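Local coordinates for protein peroxinectin A (Dictyostelium discoideum, PDB 6ERC) that uses hydrogen peroxide and a bound haem to oxidise phenolic donors, and has iodide, thiocyanate and lactoperoxidase-type peroxidase activity, at residues 71-76 with 306-311; 77-82 with 299-304; 397-400 with 406-409; 27-32 with 455-460. All blocks are in the same frame, centred on the assembly; numbering follows the deposited sequence.

Contact 1: residues 71-76 with 306-311; sequences MFNMWG and SEVGPF. With CA (calcium ion), chain G; HEM (protoporphyrin IX containing Fe), chain F.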
# COMPACT_ATOMS: atom_id res chain seq x y z
N MET A 71 -9.66 8.65 -4.88
CA MET A 71 -9.20 8.93 -3.53
C MET A 71 -9.23 7.68 -2.65
O MET A 71 -8.42 7.56 -1.72
CB MET A 71 -10.06 10.04 -2.91
CG MET A 71 -9.68 10.41 -1.48
SD MET A 71 -7.98 11.01 -1.33
CE MET A 71 -8.17 12.70 -1.88
N PHE A 72 -10.15 6.76 -2.92
CA PHE A 72 -10.24 5.54 -2.12
C PHE A 72 -8.98 4.70 -2.24
O PHE A 72 -8.46 4.20 -1.24
CB PHE A 72 -11.47 4.72 -2.54
CG PHE A 72 -11.53 3.35 -1.93
CD1 PHE A 72 -11.91 3.18 -0.61
CD2 PHE A 72 -11.20 2.23 -2.68
CE1 PHE A 72 -11.96 1.92 -0.05
CE2 PHE A 72 -11.25 0.97 -2.12
CZ PHE A 72 -11.63 0.81 -0.80
N ASN A 73 -8.47 4.52 -3.47
CA ASN A 73 -7.26 3.73 -3.63
C ASN A 73 -6.01 4.53 -3.30
O ASN A 73 -4.97 3.93 -2.99
CB ASN A 73 -7.18 3.13 -5.05
CG ASN A 73 -6.70 4.12 -6.09
OD1 ASN A 73 -5.54 4.55 -6.08
ND2 ASN A 73 -7.58 4.46 -7.02
N MET A 74 -6.09 5.86 -3.35
CA MET A 74 -4.98 6.67 -2.85
C MET A 74 -4.79 6.47 -1.35
O MET A 74 -3.65 6.44 -0.87
CB MET A 74 -5.22 8.14 -3.18
CG MET A 74 -5.05 8.48 -4.65
SD MET A 74 -3.36 8.20 -5.24
CE MET A 74 -3.53 8.67 -6.96
N TRP A 75 -5.88 6.33 -0.61
CA TRP A 75 -5.75 6.02 0.81
C TRP A 75 -5.26 4.60 1.02
O TRP A 75 -4.46 4.34 1.92
CB TRP A 75 -7.07 6.24 1.54
CG TRP A 75 -6.90 6.13 3.02
CD1 TRP A 75 -7.19 5.05 3.81
CD2 TRP A 75 -6.37 7.13 3.89
NE1 TRP A 75 -6.87 5.32 5.12
CE2 TRP A 75 -6.37 6.59 5.19
CE3 TRP A 75 -5.89 8.42 3.70
CZ2 TRP A 75 -5.92 7.31 6.30
CZ3 TRP A 75 -5.44 9.14 4.80
CH2 TRP A 75 -5.46 8.58 6.08
N GLY A 76 -5.76 3.66 0.22
CA GLY A 76 -5.27 2.29 0.31
C GLY A 76 -3.77 2.20 0.12
O GLY A 76 -3.07 1.55 0.89
N SER A 306 -5.46 -3.34 -9.57
CA SER A 306 -6.58 -3.50 -10.48
C SER A 306 -7.46 -2.25 -10.52
O SER A 306 -8.03 -1.92 -11.57
CB SER A 306 -7.42 -4.71 -10.06
OG SER A 306 -8.43 -4.99 -11.01
N GLU A 307 -7.59 -1.55 -9.39
CA GLU A 307 -8.54 -0.45 -9.27
C GLU A 307 -7.97 0.90 -9.68
O GLU A 307 -8.73 1.87 -9.78
CB GLU A 307 -9.07 -0.38 -7.83
CG GLU A 307 -8.18 0.38 -6.85
CD GLU A 307 -8.56 0.15 -5.39
OE1 GLU A 307 -9.77 -0.00 -5.10
OE2 GLU A 307 -7.65 0.12 -4.54
N VAL A 308 -6.66 1.01 -9.92
CA VAL A 308 -6.07 2.26 -10.36
C VAL A 308 -6.56 2.57 -11.77
O VAL A 308 -6.36 1.78 -12.70
CB VAL A 308 -4.54 2.18 -10.31
CG1 VAL A 308 -3.90 3.40 -10.98
CG2 VAL A 308 -4.07 2.05 -8.88
N GLY A 309 -7.18 3.73 -11.94
CA GLY A 309 -7.57 4.19 -13.26
C GLY A 309 -6.40 4.75 -14.02
O GLY A 309 -5.31 5.01 -13.48
N PRO A 310 -6.60 4.95 -15.33
CA PRO A 310 -5.47 5.38 -16.17
C PRO A 310 -5.17 6.87 -16.10
O PRO A 310 -4.04 7.26 -16.44
CB PRO A 310 -5.93 4.99 -17.58
CG PRO A 310 -7.41 5.06 -17.53
CD PRO A 310 -7.81 4.68 -16.12
N PHE A 311 -6.11 7.71 -15.67
CA PHE A 311 -5.92 9.15 -15.72
C PHE A 311 -6.09 9.77 -14.34
O PHE A 311 -6.90 9.31 -13.52
CB PHE A 311 -6.90 9.80 -16.70
CG PHE A 311 -6.58 9.52 -18.13
CD1 PHE A 311 -5.58 10.22 -18.78
CD2 PHE A 311 -7.28 8.55 -18.83
CE1 PHE A 311 -5.28 9.96 -20.11
CE2 PHE A 311 -6.99 8.29 -20.16
CZ PHE A 311 -5.99 8.99 -20.79
CA CA G . -9.17 -3.72 -12.82
CHA HEM F . 3.47 -2.91 -3.87
CHB HEM F . 3.18 0.49 -7.30
CHC HEM F . -1.38 1.46 -5.92
CHD HEM F . -1.15 -2.11 -2.65
C1A HEM F . 3.76 -2.11 -4.95
C2A HEM F . 4.95 -2.20 -5.77
C3A HEM F . 4.88 -1.27 -6.72
C4A HEM F . 3.63 -0.55 -6.53
CMA HEM F . 5.92 -0.97 -7.82
CAA HEM F . 6.08 -3.22 -5.55
CBA HEM F . 6.04 -4.17 -6.74
CGA HEM F . 6.68 -5.49 -6.36
O1A HEM F . 6.15 -6.18 -5.46
O2A HEM F . 7.72 -5.84 -6.98
C1B HEM F . 1.93 1.06 -7.20
C2B HEM F . 1.46 2.15 -8.00
C3B HEM F . 0.20 2.43 -7.62
C4B HEM F . -0.16 1.51 -6.57
CMB HEM F . 2.33 2.83 -9.08
CAB HEM F . -0.78 3.51 -8.16
CBB HEM F . -0.49 4.31 -9.19
C1C HEM F . -1.73 0.58 -4.92
C2C HEM F . -3.01 0.51 -4.24
C3C HEM F . -2.94 -0.49 -3.33
C4C HEM F . -1.62 -1.06 -3.42
CMC HEM F . -4.18 1.46 -4.59
CAC HEM F . -3.96 -1.05 -2.31
CBC HEM F . -5.21 -0.61 -2.11
C1D HEM F . 0.13 -2.60 -2.67
C2D HEM F . 0.67 -3.59 -1.76
C3D HEM F . 1.94 -3.81 -2.11
C4D HEM F . 2.26 -2.96 -3.23
CMD HEM F . -0.13 -4.27 -0.63
CAD HEM F . 2.95 -4.76 -1.44
CBD HEM F . 3.45 -4.02 -0.21
CGD HEM F . 4.90 -4.34 0.07
O1D HEM F . 5.79 -3.69 -0.54
O2D HEM F . 5.18 -5.24 0.90
NA HEM F . 2.98 -1.09 -5.45
NB HEM F . 0.92 0.68 -6.33
NC HEM F . -0.91 -0.39 -4.39
ND HEM F . 1.13 -2.24 -3.55
FE HEM F . 1.04 -0.76 -4.89
O HOH W 1 -8.23 1.02 -1.79
O HOH W 2 -7.36 5.51 -9.76
O HOH W 3 -8.20 -2.16 -14.33
O HOH W 4 -10.98 -3.24 -14.25
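The Phe72 ring meets the Glu307 carboxylate at its edge. OE1 of Glu307 lies in the ring plane, 3.5 Å from CE2 of Phe72, and the two planes stand 88° apart. The ring is stacked with Tyr270. The contact belongs to the haem pocket of the animal haem peroxidase fold, where helix 70-80 faces the end of helix 304-307 and the loop that follows. The other oxygen, Glu307 OE2, presses against Asn73 CB at 3.1 Å. Val308 CG2 lies 3.7 Å from HEM CAB. CG of Glu307 sits between its backbone N and carbonyl carbon (chi1 84°), and the rest of the chain is extended, which carries the carboxylate across to the helix. A water donates to Phe72 O and, at 3.0 Å, to Glu307 OE2. A leucine in place of Glu307 would probably leave this water without one acceptor and break the link to the helix. The carboxylate of Glu353 lies close to Glu307 OE1, so a shared proton is conceivable, and it also accepts a hydrogen bond from Asn73 ND2. A second water accepts from Asn73 ND2 and Gly309 N. Ser306 holds the calcium ion twice, through O at 2.5 Å and OG at 2.3 Å.

Contact 2: residues 77-82 with 299-304; sequences QFLIHN and TAFRFG. With NA (sodium ion), chain K; HEM (protoporphyrin IX containing Fe), chain F.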
# COMPACT_ATOMS: atom_id res chain seq x y z
N GLN A 77 -3.26 2.87 -0.92
CA GLN A 77 -1.82 2.89 -1.14
C GLN A 77 -1.11 3.62 0.00
O GLN A 77 -0.02 3.22 0.43
CB GLN A 77 -1.50 3.55 -2.48
CG GLN A 77 -0.05 3.46 -2.89
CD GLN A 77 0.23 4.15 -4.21
OE1 GLN A 77 -0.68 4.72 -4.82
NE2 GLN A 77 1.48 4.10 -4.66
N PHE A 78 -1.72 4.70 0.50
CA PHE A 78 -1.18 5.39 1.66
C PHE A 78 -1.22 4.51 2.90
O PHE A 78 -0.32 4.58 3.74
CB PHE A 78 -1.95 6.69 1.90
CG PHE A 78 -1.42 7.51 3.03
CD1 PHE A 78 -0.39 8.42 2.81
CD2 PHE A 78 -1.95 7.40 4.30
CE1 PHE A 78 0.10 9.18 3.84
CE2 PHE A 78 -1.46 8.16 5.33
CZ PHE A 78 -0.43 9.05 5.11
N LEU A 79 -2.25 3.67 3.03
CA LEU A 79 -2.38 2.82 4.20
C LEU A 79 -1.31 1.73 4.23
O LEU A 79 -0.71 1.47 5.27
CB LEU A 79 -3.78 2.20 4.24
CG LEU A 79 -4.07 1.20 5.35
CD1 LEU A 79 -3.73 1.76 6.72
CD2 LEU A 79 -5.54 0.79 5.30
N ILE A 80 -1.07 1.07 3.09
CA ILE A 80 -0.09 -0.02 3.08
C ILE A 80 1.30 0.51 3.37
O ILE A 80 2.12 -0.17 3.99
CB ILE A 80 -0.13 -0.79 1.75
CG1 ILE A 80 0.80 -2.01 1.82
CG2 ILE A 80 0.26 0.10 0.58
CD1 ILE A 80 0.28 -3.11 2.73
N HIS A 81 1.61 1.73 2.91
CA HIS A 81 2.90 2.32 3.23
C HIS A 81 3.07 2.61 4.71
O HIS A 81 4.18 2.97 5.13
CB HIS A 81 3.10 3.60 2.41
CG HIS A 81 3.23 3.36 0.94
ND1 HIS A 81 3.22 4.38 0.01
CD2 HIS A 81 3.36 2.22 0.23
CE1 HIS A 81 3.34 3.88 -1.20
NE2 HIS A 81 3.43 2.57 -1.10
N ASN A 82 2.01 2.47 5.51
CA ASN A 82 2.11 2.52 6.96
C ASN A 82 2.35 1.15 7.59
O ASN A 82 2.46 1.07 8.82
CB ASN A 82 0.84 3.12 7.57
CG ASN A 82 0.86 4.63 7.60
OD1 ASN A 82 1.41 5.23 8.53
ND2 ASN A 82 0.25 5.26 6.61
N THR A 299 -0.44 -10.80 -1.43
CA THR A 299 -1.55 -11.30 -2.25
C THR A 299 -2.81 -10.46 -2.09
O THR A 299 -3.22 -9.80 -3.04
CB THR A 299 -1.81 -12.77 -1.90
OG1 THR A 299 -0.57 -13.48 -1.84
CG2 THR A 299 -2.72 -13.41 -2.94
N ALA A 300 -3.45 -10.48 -0.92
CA ALA A 300 -4.79 -9.93 -0.79
C ALA A 300 -4.82 -8.43 -1.07
O ALA A 300 -5.57 -7.95 -1.93
CB ALA A 300 -5.34 -10.23 0.61
N PHE A 301 -4.01 -7.66 -0.34
CA PHE A 301 -4.12 -6.21 -0.39
C PHE A 301 -3.50 -5.59 -1.64
O PHE A 301 -3.53 -4.37 -1.78
CB PHE A 301 -3.49 -5.58 0.85
CG PHE A 301 -4.06 -4.25 1.21
CD1 PHE A 301 -5.29 -4.15 1.82
CD2 PHE A 301 -3.37 -3.08 0.92
CE1 PHE A 301 -5.83 -2.92 2.14
CE2 PHE A 301 -3.90 -1.85 1.24
CZ PHE A 301 -5.13 -1.77 1.85
N ARG A 302 -2.93 -6.39 -2.53
CA ARG A 302 -2.44 -5.87 -3.80
C ARG A 302 -3.56 -5.69 -4.83
O ARG A 302 -3.27 -5.33 -5.97
CB ARG A 302 -1.35 -6.77 -4.38
CG ARG A 302 -0.11 -6.84 -3.50
CD ARG A 302 1.17 -6.94 -4.32
NE ARG A 302 2.34 -7.02 -3.46
CZ ARG A 302 3.60 -7.00 -3.90
NH1 ARG A 302 3.85 -6.91 -5.20
NH2 ARG A 302 4.60 -7.08 -3.03
N PHE A 303 -4.81 -5.92 -4.43
CA PHE A 303 -5.94 -5.70 -5.33
C PHE A 303 -5.98 -4.28 -5.87
O PHE A 303 -6.59 -4.04 -6.93
CB PHE A 303 -7.25 -6.00 -4.61
CG PHE A 303 -7.61 -4.99 -3.54
CD1 PHE A 303 -8.35 -3.86 -3.87
CD2 PHE A 303 -7.22 -5.18 -2.23
CE1 PHE A 303 -8.68 -2.94 -2.90
CE2 PHE A 303 -7.56 -4.25 -1.26
CZ PHE A 303 -8.29 -3.13 -1.59
N GLY A 304 -5.36 -3.32 -5.18
CA GLY A 304 -5.47 -1.93 -5.59
C GLY A 304 -4.92 -1.66 -6.97
O GLY A 304 -5.34 -0.71 -7.64
NA NA K . 4.23 1.51 10.44
CHA HEM F . 3.47 -2.91 -3.87
CHB HEM F . 3.18 0.49 -7.30
CHC HEM F . -1.38 1.46 -5.92
CHD HEM F . -1.15 -2.11 -2.65
C1A HEM F . 3.76 -2.11 -4.95
C2A HEM F . 4.95 -2.20 -5.77
C3A HEM F . 4.88 -1.27 -6.72
C4A HEM F . 3.63 -0.55 -6.53
CMA HEM F . 5.92 -0.97 -7.82
CAA HEM F . 6.08 -3.22 -5.55
CBA HEM F . 6.04 -4.17 -6.74
CGA HEM F . 6.68 -5.49 -6.36
O1A HEM F . 6.15 -6.18 -5.46
O2A HEM F . 7.72 -5.84 -6.98
C1B HEM F . 1.93 1.06 -7.20
C2B HEM F . 1.46 2.15 -8.00
C3B HEM F . 0.20 2.43 -7.62
C4B HEM F . -0.16 1.51 -6.57
CMB HEM F . 2.33 2.83 -9.08
CAB HEM F . -0.78 3.51 -8.16
CBB HEM F . -0.49 4.31 -9.19
C1C HEM F . -1.73 0.58 -4.92
C2C HEM F . -3.01 0.51 -4.24
C3C HEM F . -2.94 -0.49 -3.33
C4C HEM F . -1.62 -1.06 -3.42
CMC HEM F . -4.18 1.46 -4.59
CAC HEM F . -3.96 -1.05 -2.31
CBC HEM F . -5.21 -0.61 -2.11
C1D HEM F . 0.13 -2.60 -2.67
C2D HEM F . 0.67 -3.59 -1.76
C3D HEM F . 1.94 -3.81 -2.11
C4D HEM F . 2.26 -2.96 -3.23
CMD HEM F . -0.13 -4.27 -0.63
CAD HEM F . 2.95 -4.76 -1.44
CBD HEM F . 3.45 -4.02 -0.21
CGD HEM F . 4.90 -4.34 0.07
O1D HEM F . 5.79 -3.69 -0.54
O2D HEM F . 5.18 -5.24 0.90
NA HEM F . 2.98 -1.09 -5.45
NB HEM F . 0.92 0.68 -6.33
NC HEM F . -0.91 -0.39 -4.39
ND HEM F . 1.13 -2.24 -3.55
FE HEM F . 1.04 -0.76 -4.89
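Ile80 and Phe301 form the close part of this contact, with Ile80 CB 3.9 Å from Phe301 CE2. The two side chains lie alongside, pointing opposite ways. Phe301 holds CG anti to its backbone N (chi1 -154°), and this sends the ring toward helix 70-80 along the haem rim. The haem methyl CMD lies in the ring plane at its edge and also touches Ile80, whose CG1 is 3.5 Å away. The looser part is at Leu79, where CD2 comes only to 4.3 Å from Phe301 CZ. Neither part faces solvent, because all three touching residues are buried, and Tyr270 packs on both Leu79 and Phe301.

The segments then diverge around the haem. Gln77 lies against one face, its NE2 3.6 Å from HEM C4B. Gly304 and Arg302 lie on the other face. Arg302 NH1 bonds propionate O1A at a length too short to be trusted, and NH2 adds a weak bond. NE bonds Thr297 O and NH1 bonds Asn383 OD1. A methionine in place of Arg302 would probably leave O1A without this positive partner and Thr297 O without its donor. Asn82 O binds the sodium ion at 2.4 Å. Helix 70-80 and the chain that continues it thus bring Gln77 and His81, the predicted proton acceptor, to the same haem face, the distal Gln-His arrangement of animal haem peroxidases.

Contact 3: residues 397-400 with 406-409; sequences SLRR and PVQT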
# COMPACT_ATOMS: atom_id res chain seq x y z
N SER A 397 -5.23 -24.30 -2.58
CA SER A 397 -4.51 -24.64 -1.35
C SER A 397 -4.69 -23.55 -0.30
O SER A 397 -4.89 -23.85 0.88
CB SER A 397 -3.03 -24.85 -1.65
OG SER A 397 -2.33 -25.19 -0.47
N LEU A 398 -4.64 -22.28 -0.72
CA LEU A 398 -4.83 -21.19 0.23
C LEU A 398 -6.22 -21.25 0.86
O LEU A 398 -6.36 -21.13 2.08
CB LEU A 398 -4.62 -19.85 -0.49
CG LEU A 398 -4.83 -18.58 0.35
CD1 LEU A 398 -3.88 -18.56 1.54
CD2 LEU A 398 -4.66 -17.35 -0.50
N ARG A 399 -7.25 -21.44 0.04
CA ARG A 399 -8.61 -21.52 0.56
C ARG A 399 -8.73 -22.60 1.62
O ARG A 399 -9.29 -22.37 2.70
CB ARG A 399 -9.60 -21.77 -0.59
CG ARG A 399 -9.82 -20.56 -1.48
CD ARG A 399 -10.81 -20.86 -2.60
NE ARG A 399 -12.14 -21.21 -2.10
CZ ARG A 399 -13.07 -20.33 -1.75
NH1 ARG A 399 -12.84 -19.03 -1.84
NH2 ARG A 399 -14.25 -20.75 -1.31
N ARG A 400 -8.21 -23.80 1.34
CA ARG A 400 -8.25 -24.88 2.32
C ARG A 400 -7.61 -24.44 3.63
O ARG A 400 -8.18 -24.65 4.71
CB ARG A 400 -7.53 -26.12 1.77
CG ARG A 400 -8.25 -26.82 0.61
CD ARG A 400 -7.58 -28.17 0.30
NE ARG A 400 -8.12 -28.81 -0.91
CZ ARG A 400 -7.58 -28.73 -2.13
NH1 ARG A 400 -6.46 -28.04 -2.33
NH2 ARG A 400 -8.16 -29.35 -3.15
N PRO A 406 -12.57 -25.58 -1.26
CA PRO A 406 -11.89 -25.40 -2.54
C PRO A 406 -12.87 -25.47 -3.70
O PRO A 406 -13.92 -26.12 -3.62
CB PRO A 406 -10.89 -26.56 -2.58
CG PRO A 406 -11.54 -27.62 -1.77
CD PRO A 406 -12.32 -26.92 -0.69
N VAL A 407 -12.53 -24.79 -4.79
CA VAL A 407 -13.36 -24.81 -5.99
C VAL A 407 -13.17 -26.13 -6.71
O VAL A 407 -12.11 -26.77 -6.62
CB VAL A 407 -13.04 -23.62 -6.91
CG1 VAL A 407 -13.32 -22.30 -6.20
CG2 VAL A 407 -11.59 -23.68 -7.40
N GLN A 408 -14.20 -26.54 -7.45
CA GLN A 408 -14.14 -27.76 -8.25
C GLN A 408 -14.02 -27.49 -9.74
O GLN A 408 -13.36 -28.26 -10.44
CB GLN A 408 -15.37 -28.63 -7.99
CG GLN A 408 -15.39 -29.26 -6.60
CD GLN A 408 -16.48 -30.32 -6.45
OE1 GLN A 408 -17.46 -30.32 -7.19
NE2 GLN A 408 -16.29 -31.23 -5.50
N THR A 409 -14.65 -26.43 -10.25
CA THR A 409 -14.56 -26.09 -11.66
C THR A 409 -14.41 -24.58 -11.80
O THR A 409 -14.50 -23.83 -10.83
CB THR A 409 -15.78 -26.58 -12.46
OG1 THR A 409 -15.71 -26.09 -13.80
CG2 THR A 409 -17.08 -26.11 -11.82
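Arg400 lays its guanidinium over Pro406. CB of Pro406 stands 3.7 Å above the guanidinium plane, offset toward the rim, and the two side chains cross at about a right angle. The contact closes a short loop, in which the chain after helix 395-401 folds back on that helix, in a helical part of the animal haem peroxidase fold. Arg400 NE is 3.7 Å from Pro406 CG. CG of Arg400 is anti to its own carbonyl carbon (chi1 -69°) and the chain is extended from there to NE, so the arginine spans the distance to the ring. Arg399 meets the same proline at its CA, which lies near the guanidinium plane, at the edge, 4.2 Å from Arg399 NE. Val407 CG1 approaches obliquely, 4.4 Å from Arg399 NE. These are packing contacts, and the polar end of Arg399 is held by other residues. Arg399 NE bonds Arg405 O, one residue before Pro406, and NH2 bonds Gln452 OE1, which fixes the guanidinium beside the loop. Arg400 NH2 has a long, weak ion pair with Asp431. Further out, Val407 N is held by Asn396 OD1 of the same helix, while Asp412 OD1 accepts from two successive backbone amides, Gln408 N and Thr409 N.

Contact 4: residues 27-32 with 455-460; sequences IRLANP and YLIIYE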
# COMPACT_ATOMS: atom_id res chain seq x y z
N ILE A 27 4.37 -12.76 9.02
CA ILE A 27 3.56 -13.86 9.53
C ILE A 27 3.00 -14.64 8.35
O ILE A 27 2.91 -14.14 7.23
CB ILE A 27 2.43 -13.33 10.45
CG1 ILE A 27 3.02 -12.64 11.69
CG2 ILE A 27 1.48 -14.43 10.89
CD1 ILE A 27 3.84 -13.56 12.59
N ARG A 28 2.64 -15.90 8.61
CA ARG A 28 2.00 -16.75 7.61
C ARG A 28 0.64 -17.20 8.12
O ARG A 28 0.53 -17.71 9.24
CB ARG A 28 2.87 -17.98 7.30
CG ARG A 28 4.19 -17.67 6.62
CD ARG A 28 4.06 -17.53 5.12
NE ARG A 28 5.36 -17.30 4.49
CZ ARG A 28 5.55 -17.15 3.19
NH1 ARG A 28 4.54 -17.23 2.34
NH2 ARG A 28 6.78 -16.94 2.73
N LEU A 29 -0.39 -17.00 7.31
CA LEU A 29 -1.68 -17.63 7.57
C LEU A 29 -1.70 -19.07 7.06
O LEU A 29 -2.42 -19.90 7.62
CB LEU A 29 -2.81 -16.84 6.92
CG LEU A 29 -2.88 -15.35 7.23
CD1 LEU A 29 -4.08 -14.73 6.52
CD2 LEU A 29 -2.96 -15.11 8.73
N ALA A 30 -0.92 -19.36 6.02
CA ALA A 30 -0.88 -20.68 5.40
C ALA A 30 0.57 -21.06 5.14
O ALA A 30 1.41 -20.21 4.85
CB ALA A 30 -1.68 -20.70 4.09
N ASN A 31 0.85 -22.35 5.25
CA ASN A 31 2.20 -22.83 4.98
C ASN A 31 2.63 -22.40 3.57
O ASN A 31 1.84 -22.51 2.63
CB ASN A 31 2.28 -24.35 5.10
CG ASN A 31 2.25 -24.82 6.54
OD1 ASN A 31 3.30 -24.94 7.18
ND2 ASN A 31 1.06 -25.09 7.05
N PRO A 32 3.85 -21.91 3.40
CA PRO A 32 4.33 -21.63 2.04
C PRO A 32 4.84 -22.89 1.36
O PRO A 32 5.27 -23.85 2.01
CB PRO A 32 5.47 -20.63 2.27
CG PRO A 32 5.97 -20.95 3.64
CD PRO A 32 4.79 -21.42 4.43
N TYR A 455 -11.25 -10.93 1.00
CA TYR A 455 -12.00 -10.41 2.14
C TYR A 455 -11.50 -11.01 3.44
O TYR A 455 -11.25 -10.29 4.42
CB TYR A 455 -13.49 -10.70 1.95
CG TYR A 455 -14.40 -10.18 3.03
CD1 TYR A 455 -14.53 -10.85 4.24
CD2 TYR A 455 -15.14 -9.03 2.83
CE1 TYR A 455 -15.37 -10.37 5.22
CE2 TYR A 455 -15.99 -8.55 3.81
CZ TYR A 455 -16.10 -9.22 5.01
OH TYR A 455 -16.94 -8.75 5.99
N LEU A 456 -11.33 -12.33 3.47
CA LEU A 456 -10.94 -13.00 4.71
C LEU A 456 -9.53 -12.61 5.13
O LEU A 456 -9.28 -12.39 6.32
CB LEU A 456 -11.05 -14.52 4.53
CG LEU A 456 -11.06 -15.37 5.80
CD1 LEU A 456 -11.81 -16.66 5.55
CD2 LEU A 456 -9.65 -15.67 6.29
N ILE A 457 -8.61 -12.50 4.18
CA ILE A 457 -7.23 -12.16 4.52
C ILE A 457 -7.15 -10.72 5.03
O ILE A 457 -6.43 -10.43 6.00
CB ILE A 457 -6.31 -12.38 3.30
CG1 ILE A 457 -6.35 -13.85 2.87
CG2 ILE A 457 -4.87 -11.98 3.63
CD1 ILE A 457 -5.80 -14.10 1.48
N ILE A 458 -7.88 -9.81 4.39
CA ILE A 458 -7.85 -8.41 4.81
C ILE A 458 -8.52 -8.25 6.17
O ILE A 458 -7.99 -7.59 7.07
CB ILE A 458 -8.50 -7.52 3.75
CG1 ILE A 458 -7.68 -7.55 2.46
CG2 ILE A 458 -8.62 -6.08 4.25
CD1 ILE A 458 -8.40 -6.96 1.26
N TYR A 459 -9.69 -8.86 6.34
CA TYR A 459 -10.37 -8.80 7.63
C TYR A 459 -9.47 -9.31 8.74
O TYR A 459 -9.41 -8.71 9.83
CB TYR A 459 -11.67 -9.61 7.58
CG TYR A 459 -12.47 -9.58 8.86
CD1 TYR A 459 -12.14 -10.39 9.94
CD2 TYR A 459 -13.57 -8.74 8.99
CE1 TYR A 459 -12.87 -10.36 11.11
CE2 TYR A 459 -14.31 -8.71 10.16
CZ TYR A 459 -13.95 -9.52 11.21
OH TYR A 459 -14.69 -9.49 12.38
N GLU A 460 -8.75 -10.40 8.49
CA GLU A 460 -7.94 -11.02 9.54
C GLU A 460 -6.76 -10.14 9.92
O GLU A 460 -6.38 -10.09 11.09
CB GLU A 460 -7.47 -12.40 9.07
CG GLU A 460 -6.92 -13.28 10.18
CD GLU A 460 -5.47 -13.01 10.50
OE1 GLU A 460 -4.76 -12.42 9.66
OE2 GLU A 460 -5.03 -13.38 11.61
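Leu29 reaches across to Ile457 and Glu460 on helix 452-467. From its CA the bond to CB already points at the helix. CG is anti to the carbonyl carbon (chi1 -53°), and the fork at CG then divides the work between the two methyl groups. CB and CG act as the stem. Leu29 CD1 touches Ile457 CG2 at 4.1 Å, an apolar contact. Leu29 CD1 also lies 4.0 Å from Glu460 OE1. Leu29 CD2 goes to the carboxylate of Glu460, with Glu460 OE1 at 3.4 Å and the carboxylate carbon CD at 3.7 Å. OE2 is a little further from it.

Glu460 is bent at chi2 (-83°), which turns its carboxylate beside the leucine. The charge is not left to the methyl groups: OE2 forms a salt bridge with Arg464, one turn on in the same helix. Leu29 thus packs on the flank of a carboxylate that has its polar partner already. The backbone of the loop is fixed as well. The two oxygens of Glu295 accept from Leu29 N and Ala30 N, so one carboxylate holds two successive backbone amides at the leucine.

The contact is plain packing, with the Ile457 side chain about 10 Å from the haem. The loop 27-32 follows strand 24-25, an outermost strand of the four-stranded antiparallel sheet. Ile457 packs further on Ala300 of helix 294-300 and on Leu398 of helix 395-401, while Tyr455 and Tyr459 of helix 452-467 touch Leu275 of helix 247-275.

In the fold
Residues 27-32 come first and wait until 455-460 for their partner, so contact 4 closes the longest loop and encloses the other three. Helix 70-80 then supplies one side of both haem contacts. Residues 77-82, at the end of this helix, pair with 299-304, and residues 71-76 with 306-311, so contact 2 lies within the loop of contact 1. Contact 3 opens later, after contact 1 has closed, and spans only a short loop. None cross. Contacts 1 and 2 touch through Gly76 and Phe301. Helix 452-467 joins the rest: Ile457 meets Ala300 of contact 2 and Leu398 of contact 3, linking the haem pocket to the outer loop.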